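Local atomic coordinates of gamma-glutamyltranspeptidase (Streptomyces lincolnensis, PDB entry 6J3A), a protein that probably transfers or hydrolyses gamma-glutamyl groups, as an LmbA-like homologue of the gamma-glutamyltranspeptidases in the N-terminal nucleophile hydrolase clan. Residues F12-S17 / D425-W430; G56-V61 / L452-G457; G279-Q284 / Q505-Q510. All blocks are in the same frame, centred on the assembly; numbering follows the deposited sequence.

Overall arrangement
Three mostly buried contacts tie together parts of the chain far apart in sequence. The centre of contact 3 lies nearest the centre of the chain, about 11 Å away, followed by contact 2 at about 14 Å and contact 1 at about 19 Å, where exposed Arg429 reaches the surface. Their centres are 23 to 26 Å apart, no two touch, and they share no helix or strand; contacts 2 and 3 lie on opposite sides of the chain's centre. The chemistry changes with place: contact 1 is antiparallel strand pairing through direct backbone bonds, contact 2 joins loops by a proline-phenylalanine CH-pi contact and two bridging waters, and contact 3 packs two helices around one carboxylate.

Contact 1: F12-S17 / D425-W430; sequences FGMVSS and DVVDRW
Met14 pairs with Val427 and Ser16 with Asp425 as hydrogen-bonded pairs between exactly antiparallel strands 13-17 and 425-428, with Val15 and Val426 the non-hydrogen-bonded pair between them. Each hydrogen-bonded pair carries two backbone bonds, making four of 2.9 to 3.1 Å in all: Met14 N and O with Val427 O and N, and Ser16 N and O with Asp425 O and N. On the face of Met14 and Val427, Met14 CB touches Val427 CG1 at 3.6 Å, a methyl placed between the backbone N and the carbonyl carbon (chi1 57°). On the other face the two valines run alongside each other, Val15 CG2 4.1 Å from Val426 CG1. Beyond the paired region, Phe12 CE1 sits over one face of the Arg429 guanidinium, whose NH2 lies at the ring's edge; the planes are 56° apart. Arg617 makes the cation-pi contact with the Phe12 ring. Phe12 and Gly13 together oppose Arg617, a classic beta bulge beside strand 613-616, and the Phe12 ring packs on helix 20-31. Strand 433-436 flanks strand 425-428, while Met14 and Val427 pack against strand 601-605, consistent with the layered sheets of the N-terminal nucleophile fold.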
ATOM      1  N   PHE A  12       1.250  -7.655  14.135  1.00 28.80           N
ATOM      2  CA  PHE A  12      -0.159  -7.736  14.473  1.00 29.27           C
ATOM      3  C   PHE A  12      -0.969  -8.503  13.426  1.00 29.38           C
ATOM      4  O   PHE A  12      -1.831  -9.295  13.783  1.00 30.76           O
ATOM      5  CB  PHE A  12      -0.764  -6.348  14.693  1.00 29.53           C
ATOM      6  CG  PHE A  12      -2.226  -6.408  15.026  1.00 29.98           C
ATOM      7  CD1 PHE A  12      -2.647  -6.792  16.298  1.00 29.62           C
ATOM      8  CD2 PHE A  12      -3.189  -6.176  14.043  1.00 29.93           C
ATOM      9  CE1 PHE A  12      -4.005  -6.894  16.596  1.00 29.82           C
ATOM     10  CE2 PHE A  12      -4.542  -6.280  14.337  1.00 29.91           C
ATOM     11  CZ  PHE A  12      -4.952  -6.639  15.616  1.00 29.12           C
ATOM     12  N   GLY A  13      -0.732  -8.242  12.147  1.00 28.52           N
ATOM     13  CA  GLY A  13      -1.460  -8.936  11.091  1.00 28.21           C
ATOM     14  C   GLY A  13      -1.079  -8.431   9.717  1.00 28.19           C
ATOM     15  O   GLY A  13      -0.608  -7.308   9.581  1.00 28.10           O
ATOM     16  N   MET A  14      -1.275  -9.265   8.700  1.00 28.50           N
ATOM     17  CA  MET A  14      -0.966  -8.888   7.312  1.00 28.62           C
ATOM     18  C   MET A  14      -2.009  -9.439   6.353  1.00 28.87           C
ATOM     19  O   MET A  14      -2.445 -10.585   6.502  1.00 29.74           O
ATOM     20  CB  MET A  14       0.424  -9.382   6.897  1.00 28.81           C
ATOM     21  CG  MET A  14       1.597  -8.640   7.529  1.00 28.53           C
ATOM     22  SD  MET A  14       1.797  -6.944   6.952  1.00 27.90           S
ATOM     23  CE  MET A  14       2.938  -6.336   8.192  1.00 29.36           C
ATOM     24  N   VAL A  15      -2.408  -8.610   5.383  1.00 28.20           N
ATOM     25  CA  VAL A  15      -3.348  -9.012   4.336  1.00 27.59           C
ATOM     26  C   VAL A  15      -2.826  -8.613   2.954  1.00 27.90           C
ATOM     27  O   VAL A  15      -2.277  -7.534   2.782  1.00 28.00           O
ATOM     28  CB  VAL A  15      -4.742  -8.401   4.562  1.00 27.34           C
ATOM     29  CG1 VAL A  15      -5.706  -8.880   3.487  1.00 27.10           C
ATOM     30  CG2 VAL A  15      -5.286  -8.756   5.952  1.00 27.37           C
ATOM     31  N   SER A  16      -3.011  -9.491   1.974  1.00 28.17           N
ATOM     32  CA  SER A  16      -2.698  -9.176   0.594  1.00 28.25           C
ATOM     33  C   SER A  16      -3.793  -9.696  -0.342  1.00 29.63           C
ATOM     34  O   SER A  16      -3.998 -10.907  -0.447  1.00 31.63           O
ATOM     35  CB  SER A  16      -1.347  -9.765   0.214  1.00 28.20           C
ATOM     36  OG  SER A  16      -0.923  -9.252  -1.033  1.00 28.07           O
ATOM     37  N   SER A  17      -4.475  -8.758  -1.009  1.00 30.04           N
ATOM     38  CA  SER A  17      -5.545  -9.026  -1.971  1.00 29.67           C
ATOM     39  C   SER A  17      -5.206  -8.503  -3.344  1.00 29.42           C
ATOM     40  O   SER A  17      -4.197  -7.820  -3.552  1.00 28.85           O
ATOM     41  CB  SER A  17      -6.851  -8.342  -1.550  1.00 30.13           C
ATOM     42  OG  SER A  17      -7.474  -9.052  -0.516  1.00 33.16           O
ATOM     43  N   ASP A 425      -4.762 -13.370   0.807  1.00 26.15           N
ATOM     44  CA  ASP A 425      -3.974 -14.089   1.819  1.00 26.32           C
ATOM     45  C   ASP A 425      -4.091 -13.350   3.130  1.00 25.78           C
ATOM     46  O   ASP A 425      -4.149 -12.124   3.130  1.00 24.58           O
ATOM     47  CB  ASP A 425      -2.486 -14.090   1.485  1.00 27.02           C
ATOM     48  CG  ASP A 425      -2.188 -14.660   0.139  1.00 27.45           C
ATOM     49  OD1 ASP A 425      -2.316 -15.897   0.006  1.00 29.29           O
ATOM     50  OD2 ASP A 425      -1.802 -13.894  -0.767  1.00 25.36           O
ATOM     51  N   VAL A 426      -4.092 -14.083   4.241  1.00 25.20           N
ATOM     52  CA  VAL A 426      -4.051 -13.462   5.571  1.00 25.37           C
ATOM     53  C   VAL A 426      -3.112 -14.232   6.490  1.00 26.08           C
ATOM     54  O   VAL A 426      -3.045 -15.449   6.434  1.00 26.87           O
ATOM     55  CB  VAL A 426      -5.441 -13.374   6.244  1.00 24.53           C
ATOM     56  CG1 VAL A 426      -5.371 -12.543   7.528  1.00 24.42           C
ATOM     57  CG2 VAL A 426      -6.471 -12.775   5.300  1.00 24.31           C
ATOM     58  N   VAL A 427      -2.376 -13.499   7.314  1.00 27.14           N
ATOM     59  CA  VAL A 427      -1.674 -14.066   8.455  1.00 27.98           C
ATOM     60  C   VAL A 427      -1.991 -13.201   9.671  1.00 28.53           C
ATOM     61  O   VAL A 427      -1.948 -11.972   9.590  1.00 28.90           O
ATOM     62  CB  VAL A 427      -0.162 -14.177   8.204  1.00 28.58           C
ATOM     63  CG1 VAL A 427       0.455 -12.832   7.850  1.00 28.53           C
ATOM     64  CG2 VAL A 427       0.537 -14.805   9.404  1.00 29.20           C
ATOM     65  N   ASP A 428      -2.334 -13.836  10.784  1.00 29.46           N
ATOM     66  CA  ASP A 428      -2.743 -13.091  11.989  1.00 30.76           C
ATOM     67  C   ASP A 428      -1.674 -13.144  13.103  1.00 32.07           C
ATOM     68  O   ASP A 428      -0.621 -13.778  12.942  1.00 31.55           O
ATOM     69  CB  ASP A 428      -4.128 -13.559  12.473  1.00 30.55           C
ATOM     70  CG  ASP A 428      -4.152 -15.012  12.924  1.00 30.76           C
ATOM     71  OD1 ASP A 428      -3.091 -15.601  13.208  1.00 31.12           O
ATOM     72  OD2 ASP A 428      -5.259 -15.577  12.999  1.00 30.91           O
ATOM     73  N   ARG A 429      -1.962 -12.471  14.220  1.00 34.51           N
ATOM     74  CA  ARG A 429      -1.031 -12.335  15.355  1.00 36.44           C
ATOM     75  C   ARG A 429      -0.682 -13.670  16.031  1.00 36.35           C
ATOM     76  O   ARG A 429       0.381 -13.803  16.646  1.00 36.75           O
ATOM     77  CB  ARG A 429      -1.589 -11.343  16.392  1.00 38.05           C
ATOM     78  CG  ARG A 429      -2.750 -11.871  17.223  1.00 40.50           C
ATOM     79  CD  ARG A 429      -3.429 -10.790  18.047  1.00 42.55           C
ATOM     80  NE  ARG A 429      -2.527 -10.163  19.014  1.00 45.01           N
ATOM     81  CZ  ARG A 429      -2.903  -9.302  19.962  1.00 47.57           C
ATOM     82  NH1 ARG A 429      -1.987  -8.781  20.780  1.00 48.23           N
ATOM     83  NH2 ARG A 429      -4.182  -8.951  20.103  1.00 48.37           N
ATOM     84  N   TRP A 430      -1.583 -14.643  15.911  1.00 34.68           N
ATOM     85  CA  TRP A 430      -1.339 -15.993  16.399  1.00 33.79           C
ATOM     86  C   TRP A 430      -0.562 -16.859  15.404  1.00 31.80           C
ATOM     87  O   TRP A 430      -0.166 -17.964  15.741  1.00 32.38           O
ATOM     88  CB  TRP A 430      -2.657 -16.672  16.765  1.00 34.13           C
ATOM     89  CG  TRP A 430      -3.425 -15.910  17.765  1.00 35.13           C
ATOM     90  CD1 TRP A 430      -3.276 -15.953  19.118  1.00 35.36           C
ATOM     91  CD2 TRP A 430      -4.470 -14.971  17.501  1.00 35.79           C
ATOM     92  NE1 TRP A 430      -4.163 -15.095  19.717  1.00 36.53           N
ATOM     93  CE2 TRP A 430      -4.915 -14.482  18.749  1.00 36.40           C
ATOM     94  CE3 TRP A 430      -5.079 -14.497  16.331  1.00 35.74           C
ATOM     95  CZ2 TRP A 430      -5.950 -13.540  18.862  1.00 36.08           C
ATOM     96  CZ3 TRP A 430      -6.101 -13.558  16.438  1.00 35.97           C
ATOM     97  CH2 TRP A 430      -6.529 -13.091  17.700  1.00 36.25           C
TER

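Contact 2: G56-V61 / L452-G457; sequences GPAGEV and LGFPLG
Pro57 and Ala58 pack against Phe454 and Pro455 in a buried, water-bridged contact between two loop regions. Segment 56-61 leads from helix 36-50 into strand 61-66; its partner, 452-457, holds the short, weakly bonded strand 454-455. A type I beta turn runs from Gly56 to Gly59, closed by Gly59 N to Gly56 O, with Pro57 and Ala58 at its corners. Pro57 lies over one face of the Phe454 ring in a CH-pi contact, its CG 4.0 Å from the ring centroid and 14° off the normal. Leu452 CB covers the opposite face, toward the rim. Phe454 CG stands between the backbone N and the carbonyl carbon (chi1 54°), which puts it beside Pro57 CD. Ala58 CB comes in at the ring's edge, 3.8 Å from Phe454 CE1, and also lies 3.4 Å from Pro455 O. One water accepts from Ala58 N at 3.1 Å and donates to Pro455 O at 2.8 Å; another donates to Ala58 O at 2.7 Å and accepts from Gly457 N at 3.1 Å. No direct hydrogen bond joins the two segments; they meet by largely apolar packing, mostly on one ring, and the waters satisfy buried peptide groups that do not meet directly.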
ATOM      1  N   GLY A  56     -17.887 -13.723  -7.873  1.00 24.21           N
ATOM      2  CA  GLY A  56     -19.202 -13.460  -7.327  1.00 23.54           C
ATOM      3  C   GLY A  56     -19.595 -14.579  -6.384  1.00 22.99           C
ATOM      4  O   GLY A  56     -18.913 -15.596  -6.339  1.00 22.10           O
ATOM      5  N   PRO A  57     -20.688 -14.399  -5.623  1.00 23.25           N
ATOM      6  CA  PRO A  57     -21.070 -15.354  -4.579  1.00 24.45           C
ATOM      7  C   PRO A  57     -21.427 -16.784  -5.037  1.00 25.59           C
ATOM      8  O   PRO A  57     -21.227 -17.724  -4.272  1.00 25.25           O
ATOM      9  CB  PRO A  57     -22.279 -14.680  -3.905  1.00 24.60           C
ATOM     10  CG  PRO A  57     -22.155 -13.239  -4.238  1.00 24.40           C
ATOM     11  CD  PRO A  57     -21.566 -13.217  -5.618  1.00 24.04           C
ATOM     12  N   ALA A  58     -21.928 -16.939  -6.263  1.00 27.79           N
ATOM     13  CA  ALA A  58     -22.272 -18.259  -6.817  1.00 28.82           C
ATOM     14  C   ALA A  58     -21.127 -18.899  -7.616  1.00 30.78           C
ATOM     15  O   ALA A  58     -21.337 -19.855  -8.368  1.00 31.25           O
ATOM     16  CB  ALA A  58     -23.521 -18.158  -7.672  1.00 29.04           C
ATOM     17  N   GLY A  59     -19.914 -18.378  -7.442  1.00 32.01           N
ATOM     18  CA  GLY A  59     -18.710 -18.969  -8.012  1.00 31.90           C
ATOM     19  C   GLY A  59     -18.097 -20.017  -7.091  1.00 32.00           C
ATOM     20  O   GLY A  59     -18.814 -20.762  -6.412  1.00 30.32           O
ATOM     21  N   GLU A  60     -16.765 -20.046  -7.063  1.00 32.27           N
ATOM     22  CA  GLU A  60     -15.985 -21.114  -6.427  1.00 32.61           C
ATOM     23  C   GLU A  60     -14.822 -20.555  -5.665  1.00 32.06           C
ATOM     24  O   GLU A  60     -14.443 -19.416  -5.875  1.00 32.08           O
ATOM     25  CB  GLU A  60     -15.379 -22.035  -7.483  1.00 33.33           C
ATOM     26  CG  GLU A  60     -16.397 -22.640  -8.412  1.00 34.95           C
ATOM     27  CD  GLU A  60     -16.545 -21.975  -9.757  1.00 34.58           C
ATOM     28  OE1 GLU A  60     -17.494 -22.389 -10.431  1.00 35.75           O
ATOM     29  OE2 GLU A  60     -15.761 -21.080 -10.147  1.00 34.26           O
ATOM     30  N   VAL A  61     -14.229 -21.394  -4.819  1.00 31.58           N
ATOM     31  CA  VAL A  61     -12.978 -21.066  -4.149  1.00 31.50           C
ATOM     32  C   VAL A  61     -12.313 -22.326  -3.571  1.00 31.55           C
ATOM     33  O   VAL A  61     -12.959 -23.084  -2.856  1.00 32.49           O
ATOM     34  CB  VAL A  61     -13.176 -19.995  -3.039  1.00 30.71           C
ATOM     35  CG1 VAL A  61     -14.077 -20.486  -1.915  1.00 30.04           C
ATOM     36  CG2 VAL A  61     -11.837 -19.553  -2.480  1.00 31.83           C
ATOM     37  N   LEU A 452     -31.662 -12.097  -6.553  1.00 29.67           N
ATOM     38  CA  LEU A 452     -30.412 -12.159  -5.780  1.00 28.89           C
ATOM     39  C   LEU A 452     -29.388 -11.056  -6.071  1.00 29.18           C
ATOM     40  O   LEU A 452     -28.697 -10.592  -5.158  1.00 27.70           O
ATOM     41  CB  LEU A 452     -29.756 -13.519  -5.970  1.00 27.65           C
ATOM     42  CG  LEU A 452     -30.609 -14.718  -5.573  1.00 27.39           C
ATOM     43  CD1 LEU A 452     -29.765 -15.967  -5.764  1.00 27.24           C
ATOM     44  CD2 LEU A 452     -31.174 -14.646  -4.148  1.00 27.19           C
ATOM     45  N   GLY A 453     -29.272 -10.666  -7.334  1.00 29.16           N
ATOM     46  CA  GLY A 453     -28.373  -9.594  -7.722  1.00 29.21           C
ATOM     47  C   GLY A 453     -27.080 -10.067  -8.347  1.00 29.00           C
ATOM     48  O   GLY A 453     -26.258  -9.241  -8.721  1.00 29.56           O
ATOM     49  N   PHE A 454     -26.893 -11.379  -8.467  1.00 28.42           N
ATOM     50  CA  PHE A 454     -25.665 -11.935  -9.058  1.00 28.07           C
ATOM     51  C   PHE A 454     -25.996 -13.167  -9.900  1.00 27.89           C
ATOM     52  O   PHE A 454     -27.037 -13.784  -9.687  1.00 27.64           O
ATOM     53  CB  PHE A 454     -24.632 -12.292  -7.975  1.00 26.97           C
ATOM     54  CG  PHE A 454     -25.170 -13.197  -6.906  1.00 26.67           C
ATOM     55  CD1 PHE A 454     -25.161 -14.578  -7.069  1.00 26.28           C
ATOM     56  CD2 PHE A 454     -25.706 -12.669  -5.737  1.00 26.04           C
ATOM     57  CE1 PHE A 454     -25.667 -15.409  -6.078  1.00 25.99           C
ATOM     58  CE2 PHE A 454     -26.211 -13.499  -4.745  1.00 25.58           C
ATOM     59  CZ  PHE A 454     -26.190 -14.870  -4.916  1.00 25.19           C
ATOM     60  N   PRO A 455     -25.101 -13.538 -10.846  1.00 27.77           N
ATOM     61  CA  PRO A 455     -25.306 -14.695 -11.703  1.00 27.11           C
ATOM     62  C   PRO A 455     -24.669 -15.997 -11.210  1.00 27.32           C
ATOM     63  O   PRO A 455     -23.874 -16.010 -10.278  1.00 25.77           O
ATOM     64  CB  PRO A 455     -24.618 -14.269 -13.000  1.00 27.17           C
ATOM     65  CG  PRO A 455     -23.494 -13.394 -12.556  1.00 27.59           C
ATOM     66  CD  PRO A 455     -23.860 -12.823 -11.215  1.00 27.79           C
ATOM     67  N   LEU A 456     -25.033 -17.075 -11.891  1.00 28.80           N
ATOM     68  CA  LEU A 456     -24.364 -18.364 -11.772  1.00 29.31           C
ATOM     69  C   LEU A 456     -22.999 -18.392 -12.470  1.00 29.29           C
ATOM     70  O   LEU A 456     -22.687 -17.559 -13.345  1.00 28.79           O
ATOM     71  CB  LEU A 456     -25.249 -19.465 -12.360  1.00 30.18           C
ATOM     72  CG  LEU A 456     -26.456 -19.862 -11.506  1.00 30.62           C
ATOM     73  CD1 LEU A 456     -27.537 -20.499 -12.365  1.00 31.35           C
ATOM     74  CD2 LEU A 456     -26.041 -20.813 -10.397  1.00 30.60           C
ATOM     75  N   GLY A 457     -22.208 -19.387 -12.077  1.00 28.13           N
ATOM     76  CA  GLY A 457     -20.847 -19.554 -12.569  1.00 27.94           C
ATOM     77  C   GLY A 457     -20.779 -20.196 -13.937  1.00 27.42           C
ATOM     78  O   GLY A 457     -21.804 -20.421 -14.573  1.00 28.44           O
TER
HETATM   79  O   HOH W   1     -22.096 -14.807  -8.494  1.00 20.44           O
HETATM   80  O   HOH W   2     -21.720 -21.810 -10.158  1.00 42.39           O

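Contact 3: G279-Q284 / Q505-Q510; sequences GPVLLQ and QQDQWQ
Leu282 meets Asp507 with its CG anti to the backbone N (chi1 -164°), and a chi1 of -87° sets Asp507 CG beside the leucine, with Leu282 CB 3.8 Å from Asp507 CG. The two side chains cross at about a right angle. Farther out, Leu282 CD1 rests 3.3 Å from Asp507 OD1 and 3.7 Å from Gln510 CB, fitting against two residues about one turn apart. Val281 CG1 packs on Asp507 CB at 3.8 Å. The short segments 280-284 and 506-510, near the N-terminal ends of helices 280-288 and 506-519, run with axes 9.1 Å apart at 44°. No hydrogen bond links the two segments: Gly279 O and Asp507 OD2 are both acceptors, 3.3 Å apart. The carboxylate is satisfied by other parts of the chain, OD1 in a salt bridge with Lys272 on strand 268-272 and OD2 in a hydrogen bond with Thr484. An alanine in place of Asp507 would probably leave Lys272 without this charged mate and open a gap beside the Leu282 methyl. Here a buried acid packs against the aliphatic carbons of Val281 and Leu282 while both its oxygens have polar partners, which joins helix packing to an ionic link with strand 268-272.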
ATOM      1  N   GLY A 279      -3.591 -27.334  -9.342  1.00 27.42           N
ATOM      2  CA  GLY A 279      -2.612 -27.103  -8.271  1.00 28.24           C
ATOM      3  C   GLY A 279      -1.313 -27.870  -8.389  1.00 28.52           C
ATOM      4  O   GLY A 279      -0.222 -27.276  -8.380  1.00 28.20           O
ATOM      5  N   PRO A 280      -1.418 -29.198  -8.526  1.00 29.29           N
ATOM      6  CA  PRO A 280      -0.251 -30.057  -8.667  1.00 29.34           C
ATOM      7  C   PRO A 280       0.712 -29.771  -9.821  1.00 29.51           C
ATOM      8  O   PRO A 280       1.845 -30.244  -9.767  1.00 30.97           O
ATOM      9  CB  PRO A 280      -0.878 -31.433  -8.815  1.00 29.52           C
ATOM     10  CG  PRO A 280      -2.100 -31.350  -7.968  1.00 29.57           C
ATOM     11  CD  PRO A 280      -2.639 -29.995  -8.304  1.00 29.25           C
ATOM     12  N   VAL A 281       0.296 -28.999 -10.825  1.00 29.71           N
ATOM     13  CA  VAL A 281       1.169 -28.683 -11.953  1.00 29.92           C
ATOM     14  C   VAL A 281       2.368 -27.809 -11.549  1.00 31.20           C
ATOM     15  O   VAL A 281       3.420 -27.862 -12.198  1.00 30.91           O
ATOM     16  CB  VAL A 281       0.379 -28.061 -13.134  1.00 30.33           C
ATOM     17  CG1 VAL A 281       0.217 -26.550 -13.002  1.00 30.30           C
ATOM     18  CG2 VAL A 281       1.059 -28.392 -14.454  1.00 31.27           C
ATOM     19  N   LEU A 282       2.197 -27.010 -10.488  1.00 31.77           N
ATOM     20  CA  LEU A 282       3.305 -26.271  -9.859  1.00 32.45           C
ATOM     21  C   LEU A 282       4.306 -27.263  -9.264  1.00 31.70           C
ATOM     22  O   LEU A 282       5.515 -27.173  -9.505  1.00 31.07           O
ATOM     23  CB  LEU A 282       2.787 -25.318  -8.761  1.00 33.85           C
ATOM     24  CG  LEU A 282       3.761 -24.214  -8.279  1.00 35.38           C
ATOM     25  CD1 LEU A 282       3.022 -22.980  -7.761  1.00 35.72           C
ATOM     26  CD2 LEU A 282       4.756 -24.710  -7.225  1.00 35.06           C
ATOM     27  N   LEU A 283       3.776 -28.213  -8.496  1.00 29.80           N
ATOM     28  CA  LEU A 283       4.575 -29.260  -7.875  1.00 29.01           C
ATOM     29  C   LEU A 283       5.337 -30.086  -8.940  1.00 28.77           C
ATOM     30  O   LEU A 283       6.515 -30.386  -8.763  1.00 29.50           O
ATOM     31  CB  LEU A 283       3.698 -30.153  -6.975  1.00 28.06           C
ATOM     32  CG  LEU A 283       2.783 -29.494  -5.921  1.00 27.57           C
ATOM     33  CD1 LEU A 283       1.979 -30.494  -5.100  1.00 27.23           C
ATOM     34  CD2 LEU A 283       3.609 -28.654  -4.980  1.00 28.32           C
ATOM     35  N   GLN A 284       4.678 -30.417 -10.049  1.00 28.93           N
ATOM     36  CA  GLN A 284       5.331 -31.141 -11.158  1.00 29.68           C
ATOM     37  C   GLN A 284       6.468 -30.343 -11.779  1.00 30.59           C
ATOM     38  O   GLN A 284       7.484 -30.905 -12.176  1.00 31.95           O
ATOM     39  CB  GLN A 284       4.323 -31.531 -12.244  1.00 28.90           C
ATOM     40  CG  GLN A 284       3.493 -32.759 -11.889  1.00 28.75           C
ATOM     41  CD  GLN A 284       2.936 -33.489 -13.089  1.00 28.74           C
ATOM     42  OE1 GLN A 284       1.731 -33.705 -13.176  1.00 29.28           O
ATOM     43  NE2 GLN A 284       3.810 -33.879 -14.023  1.00 28.03           N
ATOM     44  N   GLN A 505      -2.295 -19.109 -16.445  1.00 31.29           N
ATOM     45  CA  GLN A 505      -1.058 -18.496 -15.975  1.00 31.77           C
ATOM     46  C   GLN A 505      -0.839 -18.609 -14.454  1.00 30.64           C
ATOM     47  O   GLN A 505       0.290 -18.413 -14.002  1.00 30.79           O
ATOM     48  CB  GLN A 505      -0.992 -17.027 -16.407  1.00 32.87           C
ATOM     49  CG  GLN A 505      -0.998 -16.806 -17.918  1.00 33.57           C
ATOM     50  CD  GLN A 505      -2.398 -16.733 -18.526  1.00 33.78           C
ATOM     51  OE1 GLN A 505      -3.073 -15.711 -18.436  1.00 33.02           O
ATOM     52  NE2 GLN A 505      -2.829 -17.815 -19.164  1.00 34.95           N
ATOM     53  N   GLN A 506      -1.886 -18.939 -13.683  1.00 29.05           N
ATOM     54  CA  GLN A 506      -1.829 -18.941 -12.205  1.00 28.13           C
ATOM     55  C   GLN A 506      -0.620 -19.670 -11.617  1.00 27.92           C
ATOM     56  O   GLN A 506       0.152 -19.079 -10.861  1.00 27.42           O
ATOM     57  CB  GLN A 506      -3.093 -19.560 -11.601  1.00 27.77           C
ATOM     58  CG  GLN A 506      -4.318 -18.669 -11.623  1.00 27.40           C
ATOM     59  CD  GLN A 506      -5.322 -19.001 -10.532  1.00 28.07           C
ATOM     60  OE1 GLN A 506      -6.536 -18.874 -10.733  1.00 30.22           O
ATOM     61  NE2 GLN A 506      -4.829 -19.397  -9.368  1.00 26.15           N
ATOM     62  N   ASP A 507      -0.477 -20.951 -11.958  1.00 27.55           N
ATOM     63  CA  ASP A 507       0.657 -21.750 -11.482  1.00 28.02           C
ATOM     64  C   ASP A 507       1.893 -21.701 -12.392  1.00 28.93           C
ATOM     65  O   ASP A 507       2.804 -22.517 -12.228  1.00 30.59           O
ATOM     66  CB  ASP A 507       0.250 -23.211 -11.243  1.00 27.99           C
ATOM     67  CG  ASP A 507      -0.318 -23.454  -9.855  1.00 27.39           C
ATOM     68  OD1 ASP A 507      -0.009 -22.700  -8.905  1.00 26.27           O
ATOM     69  OD2 ASP A 507      -1.073 -24.440  -9.723  1.00 26.55           O
ATOM     70  N   GLN A 508       1.924 -20.781 -13.351  1.00 27.74           N
ATOM     71  CA  GLN A 508       3.176 -20.413 -14.010  1.00 28.20           C
ATOM     72  C   GLN A 508       3.767 -19.239 -13.230  1.00 28.64           C
ATOM     73  O   GLN A 508       4.919 -19.255 -12.769  1.00 28.49           O
ATOM     74  CB  GLN A 508       2.939 -20.018 -15.470  1.00 27.86           C
ATOM     75  CG  GLN A 508       2.161 -21.036 -16.291  1.00 27.76           C
ATOM     76  CD  GLN A 508       2.175 -20.703 -17.777  1.00 28.48           C
ATOM     77  OE1 GLN A 508       3.247 -20.541 -18.376  1.00 28.79           O
ATOM     78  NE2 GLN A 508       0.986 -20.592 -18.384  1.00 27.56           N
ATOM     79  N   TRP A 509       2.941 -18.219 -13.069  1.00 29.33           N
ATOM     80  CA  TRP A 509       3.343 -17.008 -12.385  1.00 29.90           C
ATOM     81  C   TRP A 509       3.769 -17.299 -10.955  1.00 29.95           C
ATOM     82  O   TRP A 509       4.784 -16.781 -10.496  1.00 31.21           O
ATOM     83  CB  TRP A 509       2.199 -15.993 -12.411  1.00 29.20           C
ATOM     84  CG  TRP A 509       1.958 -15.347 -13.755  1.00 28.10           C
ATOM     85  CD1 TRP A 509       2.851 -15.194 -14.794  1.00 27.75           C
ATOM     86  CD2 TRP A 509       0.750 -14.714 -14.174  1.00 28.06           C
ATOM     87  NE1 TRP A 509       2.250 -14.533 -15.845  1.00 27.53           N
ATOM     88  CE2 TRP A 509       0.966 -14.215 -15.485  1.00 27.53           C
ATOM     89  CE3 TRP A 509      -0.507 -14.523 -13.569  1.00 27.83           C
ATOM     90  CZ2 TRP A 509      -0.028 -13.550 -16.200  1.00 27.32           C
ATOM     91  CZ3 TRP A 509      -1.486 -13.849 -14.270  1.00 27.05           C
ATOM     92  CH2 TRP A 509      -1.245 -13.376 -15.579  1.00 27.79           C
ATOM     93  N   GLN A 510       3.001 -18.144 -10.274  1.00 29.51           N
ATOM     94  CA  GLN A 510       3.328 -18.551  -8.912  1.00 29.54           C
ATOM     95  C   GLN A 510       4.635 -19.326  -8.833  1.00 30.87           C
ATOM     96  O   GLN A 510       5.407 -19.114  -7.899  1.00 31.76           O
ATOM     97  CB  GLN A 510       2.206 -19.385  -8.294  1.00 28.62           C
ATOM     98  CG  GLN A 510       1.085 -18.557  -7.723  1.00 27.88           C
ATOM     99  CD  GLN A 510      -0.100 -19.396  -7.305  1.00 28.63           C
ATOM    100  OE1 GLN A 510      -0.886 -19.864  -8.149  1.00 29.84           O
ATOM    101  NE2 GLN A 510      -0.249 -19.588  -5.994  1.00 27.31           N
TER